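Local coordinates for protein glypican-1 (Homo sapiens, PDB 4YWT) that bears heparan sulfate chains at the cell surface, through which it binds alpha-4 (V) collagen and takes part in Schwann cell myelination, at residues A248-L252 with Y270-V274; D284-W289 with Q455-K460. The protein carries 3 engineered substitutions. All coordinates share one frame; numbering follows the deposited sequence.

Both contacts belong to the elongated, mainly helical core of glypican-1, with their centres about 26 Å apart and their nearest atoms about 13 Å apart. They follow one another along the chain: contact 1 pairs helix 243-253 with helix 268-278, close together in sequence with the short helix 255-258 between them, and contact 2 then sets segment 284-289 against segment 455-460 of the last modelled helix, 450-471, across 165 intervening residues. Helix 391-404 connects the two sites, since its Cys400 is disulfide-bonded to Cys271 of contact 1 while its Trp392 touches Leu285 and Trp289 of contact 2. The first contact is thus a local antiparallel helix pair, the second a long-range closure near the middle of the molecule.

Contact 1: residues A248-L252 with Y270-V274; sequences AVMKL and YCRNV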
ATOM      1  N   ALA A 248     -14.468  27.041   5.164  1.00 44.20           N
ATOM      2  CA  ALA A 248     -13.594  26.983   6.332  1.00 45.92           C
ATOM      3  C   ALA A 248     -12.135  27.236   5.957  1.00 43.56           C
ATOM      4  O   ALA A 248     -11.376  27.816   6.734  1.00 42.29           O
ATOM      5  CB  ALA A 248     -13.734  25.645   7.028  1.00 39.14           C
ATOM      6  N   VAL A 249     -11.752  26.795   4.763  1.00 43.15           N
ATOM      7  CA  VAL A 249     -10.395  26.987   4.268  1.00 40.18           C
ATOM      8  C   VAL A 249     -10.192  28.436   3.848  1.00 49.42           C
ATOM      9  O   VAL A 249      -9.137  29.018   4.103  1.00 48.78           O
ATOM     10  CB  VAL A 249     -10.084  26.040   3.088  1.00 48.97           C
ATOM     11  CG1 VAL A 249      -8.835  26.487   2.346  1.00 50.19           C
ATOM     12  CG2 VAL A 249      -9.922  24.617   3.590  1.00 38.20           C
ATOM     13  N   MET A 250     -11.205  29.019   3.214  1.00 50.56           N
ATOM     14  CA  MET A 250     -11.163  30.440   2.885  1.00 44.53           C
ATOM     15  C   MET A 250     -10.996  31.270   4.154  1.00 44.68           C
ATOM     16  O   MET A 250     -10.196  32.204   4.196  1.00 45.51           O
ATOM     17  CB  MET A 250     -12.426  30.871   2.138  1.00 47.12           C
ATOM     18  CG  MET A 250     -12.580  32.381   2.026  1.00 50.09           C
ATOM     19  SD  MET A 250     -11.127  33.171   1.305  1.00 54.07           S
ATOM     20  CE  MET A 250     -11.461  34.895   1.657  1.00 54.22           C
ATOM     21  N   LYS A 251     -11.750  30.913   5.189  1.00 44.00           N
ATOM     22  CA  LYS A 251     -11.653  31.588   6.476  1.00 50.15           C
ATOM     23  C   LYS A 251     -10.269  31.394   7.084  1.00 46.94           C
ATOM     24  O   LYS A 251      -9.707  32.306   7.689  1.00 50.30           O
ATOM     25  CB  LYS A 251     -12.730  31.072   7.432  1.00 49.03           C
ATOM     26  CG  LYS A 251     -12.778  31.792   8.770  1.00 54.39           C
ATOM     27  CD  LYS A 251     -14.168  31.715   9.386  1.00 53.13           C
ATOM     28  CE  LYS A 251     -14.256  32.529  10.668  1.00 57.07           C
ATOM     29  NZ  LYS A 251     -13.473  31.917  11.777  1.00 58.52           N
ATOM     30  N   LEU A 252      -9.726  30.196   6.905  1.00 42.11           N
ATOM     31  CA  LEU A 252      -8.419  29.843   7.444  1.00 41.40           C
ATOM     32  C   LEU A 252      -7.280  30.644   6.820  1.00 42.36           C
ATOM     33  O   LEU A 252      -6.394  31.129   7.522  1.00 42.64           O
ATOM     34  CB  LEU A 252      -8.157  28.349   7.242  1.00 39.96           C
ATOM     35  CG  LEU A 252      -6.775  27.846   7.663  1.00 39.27           C
ATOM     36  CD1 LEU A 252      -6.637  27.887   9.175  1.00 38.96           C
ATOM     37  CD2 LEU A 252      -6.515  26.443   7.129  1.00 38.55           C
ATOM     38  N   TYR A 270      -5.574  25.738  14.883  1.00 45.46           N
ATOM     39  CA  TYR A 270      -6.675  26.230  14.062  1.00 50.40           C
ATOM     40  C   TYR A 270      -6.694  25.489  12.723  1.00 41.18           C
ATOM     41  O   TYR A 270      -7.689  24.849  12.356  1.00 36.10           O
ATOM     42  CB  TYR A 270      -6.533  27.743  13.855  1.00 46.03           C
ATOM     43  CG  TYR A 270      -7.594  28.393  12.994  1.00 45.91           C
ATOM     44  CD1 TYR A 270      -8.873  27.857  12.896  1.00 46.97           C
ATOM     45  CD2 TYR A 270      -7.314  29.552  12.281  1.00 40.29           C
ATOM     46  CE1 TYR A 270      -9.838  28.455  12.105  1.00 46.62           C
ATOM     47  CE2 TYR A 270      -8.271  30.156  11.489  1.00 40.80           C
ATOM     48  CZ  TYR A 270      -9.531  29.604  11.406  1.00 45.08           C
ATOM     49  OH  TYR A 270     -10.486  30.205  10.617  1.00 44.12           O
ATOM     50  N   CYS A 271      -5.575  25.581  12.009  1.00 36.63           N
ATOM     51  CA  CYS A 271      -5.379  24.882  10.744  1.00 40.79           C
ATOM     52  C   CYS A 271      -5.698  23.395  10.870  1.00 34.90           C
ATOM     53  O   CYS A 271      -6.326  22.803   9.987  1.00 34.51           O
ATOM     54  CB  CYS A 271      -3.938  25.075  10.261  1.00 36.40           C
ATOM     55  SG  CYS A 271      -3.530  24.269   8.697  1.00 59.07           S
ATOM     56  N   ARG A 272      -5.272  22.801  11.980  1.00 34.44           N
ATOM     57  CA  ARG A 272      -5.457  21.376  12.201  1.00 42.55           C
ATOM     58  C   ARG A 272      -6.918  21.015  12.434  1.00 33.27           C
ATOM     59  O   ARG A 272      -7.378  19.980  11.967  1.00 34.59           O
ATOM     60  CB  ARG A 272      -4.605  20.904  13.377  1.00 48.02           C
ATOM     61  CG  ARG A 272      -3.339  20.189  12.943  1.00 48.31           C
ATOM     62  CD  ARG A 272      -2.245  20.309  13.984  1.00 55.67           C
ATOM     63  NE  ARG A 272      -1.001  20.792  13.393  1.00 64.18           N
ATOM     64  CZ  ARG A 272       0.064  21.165  14.096  1.00 70.41           C
ATOM     65  NH1 ARG A 272       1.154  21.590  13.474  1.00 74.93           N
ATOM     66  NH2 ARG A 272       0.038  21.113  15.420  1.00 72.57           N
ATOM     67  N   ASN A 273      -7.648  21.862  13.152  1.00 33.96           N
ATOM     68  CA  ASN A 273      -9.076  21.628  13.329  1.00 34.05           C
ATOM     69  C   ASN A 273      -9.812  21.771  12.005  1.00 34.23           C
ATOM     70  O   ASN A 273     -10.704  20.974  11.688  1.00 33.96           O
ATOM     71  CB  ASN A 273      -9.664  22.576  14.371  1.00 34.89           C
ATOM     72  CG  ASN A 273      -9.694  21.965  15.756  1.00 35.38           C
ATOM     73  OD1 ASN A 273      -9.174  20.871  15.971  1.00 37.34           O
ATOM     74  ND2 ASN A 273     -10.311  22.661  16.701  1.00 35.48           N
ATOM     75  N   VAL A 274      -9.422  22.776  11.226  1.00 34.84           N
ATOM     76  CA  VAL A 274     -10.017  22.972   9.907  1.00 35.21           C
ATOM     77  C   VAL A 274      -9.811  21.749   9.016  1.00 38.73           C
ATOM     78  O   VAL A 274     -10.773  21.208   8.466  1.00 38.35           O
ATOM     79  CB  VAL A 274      -9.441  24.210   9.198  1.00 44.33           C
ATOM     80  CG1 VAL A 274      -9.941  24.276   7.763  1.00 36.54           C
ATOM     81  CG2 VAL A 274      -9.811  25.476   9.956  1.00 46.04           C
TER
HETATM   82  O   HOH W   1     -12.289  28.434   9.321  1.00 35.33           O
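Ala248 O is gripped twice: Leu252 N, one helical turn on, donates to it at 2.9 Å, and a water gives it a second hydrogen bond at 2.8 Å. The same water is hydrogen-bonded to Tyr270 OH, also at 2.8 Å, and so bridges the two helices. The tyrosine reaches this point because its ring swings out anti to the backbone N (chi1 179°), crossing the Lys251 side chain at about a right angle, with Lys251 CG 3.3 Å from Tyr270 OH. Lys251 bends at its final torsion and brings its ammonium near the hydroxyl without a hydrogen bond between them.

Leu252 does most of the apolar work. Its CD1 methyl lies over one face of the Tyr270 ring, 3.8 Å from the centroid and 20° off the normal, a CH-pi contact, and also touches Cys271 CA and Val274 CG2. The other methyl, CD2, meets Cys271 SG at 4.0 Å. Further along, Val274 CG1 packs on Ala248 CB at 4.1 Å and also touches Val249 CG2.

The two helices run almost antiparallel (169°), as an antiparallel helix pair that the disulfide from Cys271 to Cys400 fastens to helix 391-404. Lys251 O accepts from Trp415 NE1 in strand 414-415, and Val249 packs on Ser80 and Leu84 of helix 70-129.

Contact 2: residues D284-W289 with Q455-K460; sequences DLDAEW and QIMQLK
Asp284 touches Ile456 through its backbone: the CD1 methyl at the end of the isoleucine comes to 3.6 Å from Asp284 O, while the aspartate's carboxylate leads away. This is helical packing in the mainly alpha glypican fold, residues 284-289, at the beginning of helix 286-299, lying against helix 450-471. Both chains advance in the same sense, Leu285 facing Ile456 and Glu288 facing Leu459, so a three-residue step on one segment matches a three-residue step on the other.

Leu285 sends its CD2 methyl across the contact, to Ile456 CG1 at 3.6 Å and alongside Gln455 CB at 4.0 Å. Its side chain is also packed against Val236 of helix 204-236 and Trp392 of helix 391-404, so that apolar groups from several parts of the fold meet here.

Glu288 is the bridging residue of the next turn. Its CB sits 3.7 Å from Leu459 CB, and CG rests on Ile456 CG2 at 3.6 Å, the two side chains crossing at about a right angle. The chain then folds back at chi2 (-45°), which lays the carboxylate by the aliphatic part of Lys460. The opposite charges stay apart, with Glu288 OE2 5.8 Å from Lys460 NZ, consistent with only a diffuse attraction; Glu288 OE1 is instead hydrogen-bonded to Asn291 ND2.

Trp289 starts away from helix 450-471; its NE1 donates to Val388 O, and its ring meets Trp392 edge-to-face. What it offers Leu459 is mainly backbone and CB: Leu459 CD1 ends 3.5 Å from Trp289 N, an amide already spent on Leu285 O, and 4.2 Å from Trp289 CB.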
ATOM      1  N   ASP A 284     -11.381   8.299   8.256  1.00 28.56           N
ATOM      2  CA  ASP A 284     -12.104   7.089   8.652  1.00 37.15           C
ATOM      3  C   ASP A 284     -11.444   5.801   8.142  1.00 37.10           C
ATOM      4  O   ASP A 284     -11.763   4.709   8.611  1.00 28.08           O
ATOM      5  CB  ASP A 284     -13.554   7.150   8.172  1.00 38.11           C
ATOM      6  CG  ASP A 284     -14.449   7.923   9.123  1.00 50.56           C
ATOM      7  OD1 ASP A 284     -14.065   8.096  10.299  1.00 48.41           O
ATOM      8  OD2 ASP A 284     -15.543   8.348   8.696  1.00 50.52           O
ATOM      9  N   LEU A 285     -10.521   5.928   7.192  1.00 42.56           N
ATOM     10  CA  LEU A 285      -9.814   4.769   6.642  1.00 39.55           C
ATOM     11  C   LEU A 285      -8.751   4.228   7.598  1.00 26.40           C
ATOM     12  O   LEU A 285      -8.188   3.154   7.373  1.00 25.97           O
ATOM     13  CB  LEU A 285      -9.154   5.129   5.310  1.00 37.52           C
ATOM     14  CG  LEU A 285     -10.044   5.519   4.130  1.00 37.82           C
ATOM     15  CD1 LEU A 285      -9.322   6.519   3.243  1.00 39.75           C
ATOM     16  CD2 LEU A 285     -10.431   4.286   3.331  1.00 27.37           C
ATOM     17  N   ASP A 286      -8.495   4.986   8.661  1.00 30.41           N
ATOM     18  CA  ASP A 286      -7.388   4.741   9.586  1.00 34.73           C
ATOM     19  C   ASP A 286      -7.280   3.300  10.085  1.00 33.27           C
ATOM     20  O   ASP A 286      -6.258   2.642   9.876  1.00 33.74           O
ATOM     21  CB  ASP A 286      -7.511   5.682  10.790  1.00 26.66           C
ATOM     22  CG  ASP A 286      -6.318   5.598  11.721  1.00 26.52           C
ATOM     23  OD1 ASP A 286      -5.176   5.708  11.232  1.00 38.69           O
ATOM     24  OD2 ASP A 286      -6.523   5.424  12.940  1.00 29.12           O
ATOM     25  N   ALA A 287      -8.334   2.820  10.735  1.00 26.56           N
ATOM     26  CA  ALA A 287      -8.324   1.510  11.386  1.00 44.89           C
ATOM     27  C   ALA A 287      -8.013   0.360  10.424  1.00 26.23           C
ATOM     28  O   ALA A 287      -7.158  -0.482  10.706  1.00 25.97           O
ATOM     29  CB  ALA A 287      -9.658   1.265  12.078  1.00 27.48           C
ATOM     30  N   GLU A 288      -8.708   0.330   9.293  1.00 26.26           N
ATOM     31  CA  GLU A 288      -8.557  -0.768   8.347  1.00 25.99           C
ATOM     32  C   GLU A 288      -7.263  -0.650   7.546  1.00 36.16           C
ATOM     33  O   GLU A 288      -6.687  -1.660   7.138  1.00 24.96           O
ATOM     34  CB  GLU A 288      -9.764  -0.835   7.409  1.00 26.45           C
ATOM     35  CG  GLU A 288     -11.080  -1.114   8.121  1.00 35.71           C
ATOM     36  CD  GLU A 288     -10.975  -2.234   9.145  1.00 46.70           C
ATOM     37  OE1 GLU A 288     -10.391  -3.291   8.822  1.00 46.69           O
ATOM     38  OE2 GLU A 288     -11.476  -2.053  10.275  1.00 48.22           O
ATOM     39  N   TRP A 289      -6.812   0.582   7.325  1.00 36.09           N
ATOM     40  CA  TRP A 289      -5.513   0.808   6.697  1.00 24.65           C
ATOM     41  C   TRP A 289      -4.417   0.234   7.593  1.00 31.11           C
ATOM     42  O   TRP A 289      -3.543  -0.509   7.132  1.00 29.05           O
ATOM     43  CB  TRP A 289      -5.298   2.303   6.442  1.00 25.37           C
ATOM     44  CG  TRP A 289      -3.954   2.682   5.888  1.00 24.49           C
ATOM     45  CD1 TRP A 289      -2.868   3.105   6.598  1.00 30.99           C
ATOM     46  CD2 TRP A 289      -3.562   2.703   4.507  1.00 24.39           C
ATOM     47  NE1 TRP A 289      -1.823   3.378   5.748  1.00 33.15           N
ATOM     48  CE2 TRP A 289      -2.223   3.139   4.460  1.00 27.46           C
ATOM     49  CE3 TRP A 289      -4.213   2.391   3.309  1.00 27.54           C
ATOM     50  CZ2 TRP A 289      -1.521   3.269   3.262  1.00 30.97           C
ATOM     51  CZ3 TRP A 289      -3.514   2.520   2.120  1.00 25.87           C
ATOM     52  CH2 TRP A 289      -2.182   2.956   2.106  1.00 31.27           C
ATOM     53  N   GLN A 455     -13.830   1.503  -0.181  1.00 37.04           N
ATOM     54  CA  GLN A 455     -12.399   1.284   0.010  1.00 38.34           C
ATOM     55  C   GLN A 455     -12.116   0.587   1.339  1.00 37.83           C
ATOM     56  O   GLN A 455     -11.261  -0.300   1.419  1.00 37.76           O
ATOM     57  CB  GLN A 455     -11.638   2.606  -0.064  1.00 28.49           C
ATOM     58  CG  GLN A 455     -11.762   3.309  -1.405  1.00 34.19           C
ATOM     59  CD  GLN A 455     -11.739   2.340  -2.568  1.00 44.25           C
ATOM     60  OE1 GLN A 455     -10.724   1.699  -2.838  1.00 47.92           O
ATOM     61  NE2 GLN A 455     -12.865   2.225  -3.263  1.00 49.53           N
ATOM     62  N   ILE A 456     -12.846   0.987   2.376  1.00 40.22           N
ATOM     63  CA  ILE A 456     -12.732   0.360   3.685  1.00 39.22           C
ATOM     64  C   ILE A 456     -13.107  -1.116   3.585  1.00 42.15           C
ATOM     65  O   ILE A 456     -12.455  -1.976   4.190  1.00 44.25           O
ATOM     66  CB  ILE A 456     -13.616   1.073   4.735  1.00 37.64           C
ATOM     67  CG1 ILE A 456     -13.039   2.451   5.058  1.00 42.86           C
ATOM     68  CG2 ILE A 456     -13.720   0.253   6.008  1.00 32.76           C
ATOM     69  CD1 ILE A 456     -13.858   3.247   6.049  1.00 43.35           C
ATOM     70  N   MET A 457     -14.144  -1.410   2.804  1.00 37.06           N
ATOM     71  CA  MET A 457     -14.511  -2.803   2.563  1.00 42.82           C
ATOM     72  C   MET A 457     -13.369  -3.570   1.900  1.00 40.07           C
ATOM     73  O   MET A 457     -13.045  -4.696   2.306  1.00 36.39           O
ATOM     74  CB  MET A 457     -15.775  -2.905   1.703  1.00 45.55           C
ATOM     75  CG  MET A 457     -17.060  -2.482   2.403  1.00 49.00           C
ATOM     76  SD  MET A 457     -17.181  -2.985   4.135  1.00 71.19           S
ATOM     77  CE  MET A 457     -16.900  -4.755   4.043  1.00 64.57           C
ATOM     78  N   GLN A 458     -12.759  -2.960   0.885  1.00 35.79           N
ATOM     79  CA  GLN A 458     -11.611  -3.569   0.212  1.00 37.36           C
ATOM     80  C   GLN A 458     -10.487  -3.892   1.200  1.00 31.37           C
ATOM     81  O   GLN A 458      -9.934  -5.003   1.195  1.00 26.55           O
ATOM     82  CB  GLN A 458     -11.089  -2.652  -0.895  1.00 34.00           C
ATOM     83  CG  GLN A 458     -12.063  -2.452  -2.048  1.00 39.80           C
ATOM     84  CD  GLN A 458     -12.406  -3.752  -2.749  1.00 48.68           C
ATOM     85  OE1 GLN A 458     -11.571  -4.339  -3.438  1.00 50.89           O
ATOM     86  NE2 GLN A 458     -13.642  -4.210  -2.577  1.00 42.34           N
ATOM     87  N   LEU A 459     -10.165  -2.921   2.052  1.00 34.31           N
ATOM     88  CA  LEU A 459      -9.153  -3.117   3.087  1.00 31.76           C
ATOM     89  C   LEU A 459      -9.512  -4.292   3.992  1.00 36.30           C
ATOM     90  O   LEU A 459      -8.661  -5.135   4.284  1.00 40.80           O
ATOM     91  CB  LEU A 459      -8.973  -1.846   3.922  1.00 37.26           C
ATOM     92  CG  LEU A 459      -8.457  -0.594   3.208  1.00 37.85           C
ATOM     93  CD1 LEU A 459      -8.393   0.580   4.171  1.00 42.10           C
ATOM     94  CD2 LEU A 459      -7.096  -0.846   2.586  1.00 37.98           C
ATOM     95  N   LYS A 460     -10.770  -4.348   4.427  1.00 32.27           N
ATOM     96  CA  LYS A 460     -11.249  -5.464   5.245  1.00 30.39           C
ATOM     97  C   LYS A 460     -10.998  -6.812   4.573  1.00 27.44           C
ATOM     98  O   LYS A 460     -10.408  -7.725   5.167  1.00 36.24           O
ATOM     99  CB  LYS A 460     -12.743  -5.323   5.539  1.00 33.16           C
ATOM    100  CG  LYS A 460     -13.123  -4.185   6.467  1.00 40.51           C
ATOM    101  CD  LYS A 460     -14.574  -4.341   6.907  1.00 42.86           C
ATOM    102  CE  LYS A 460     -15.114  -3.079   7.550  1.00 44.70           C
ATOM    103  NZ  LYS A 460     -16.594  -3.156   7.724  1.00 49.06           N
TER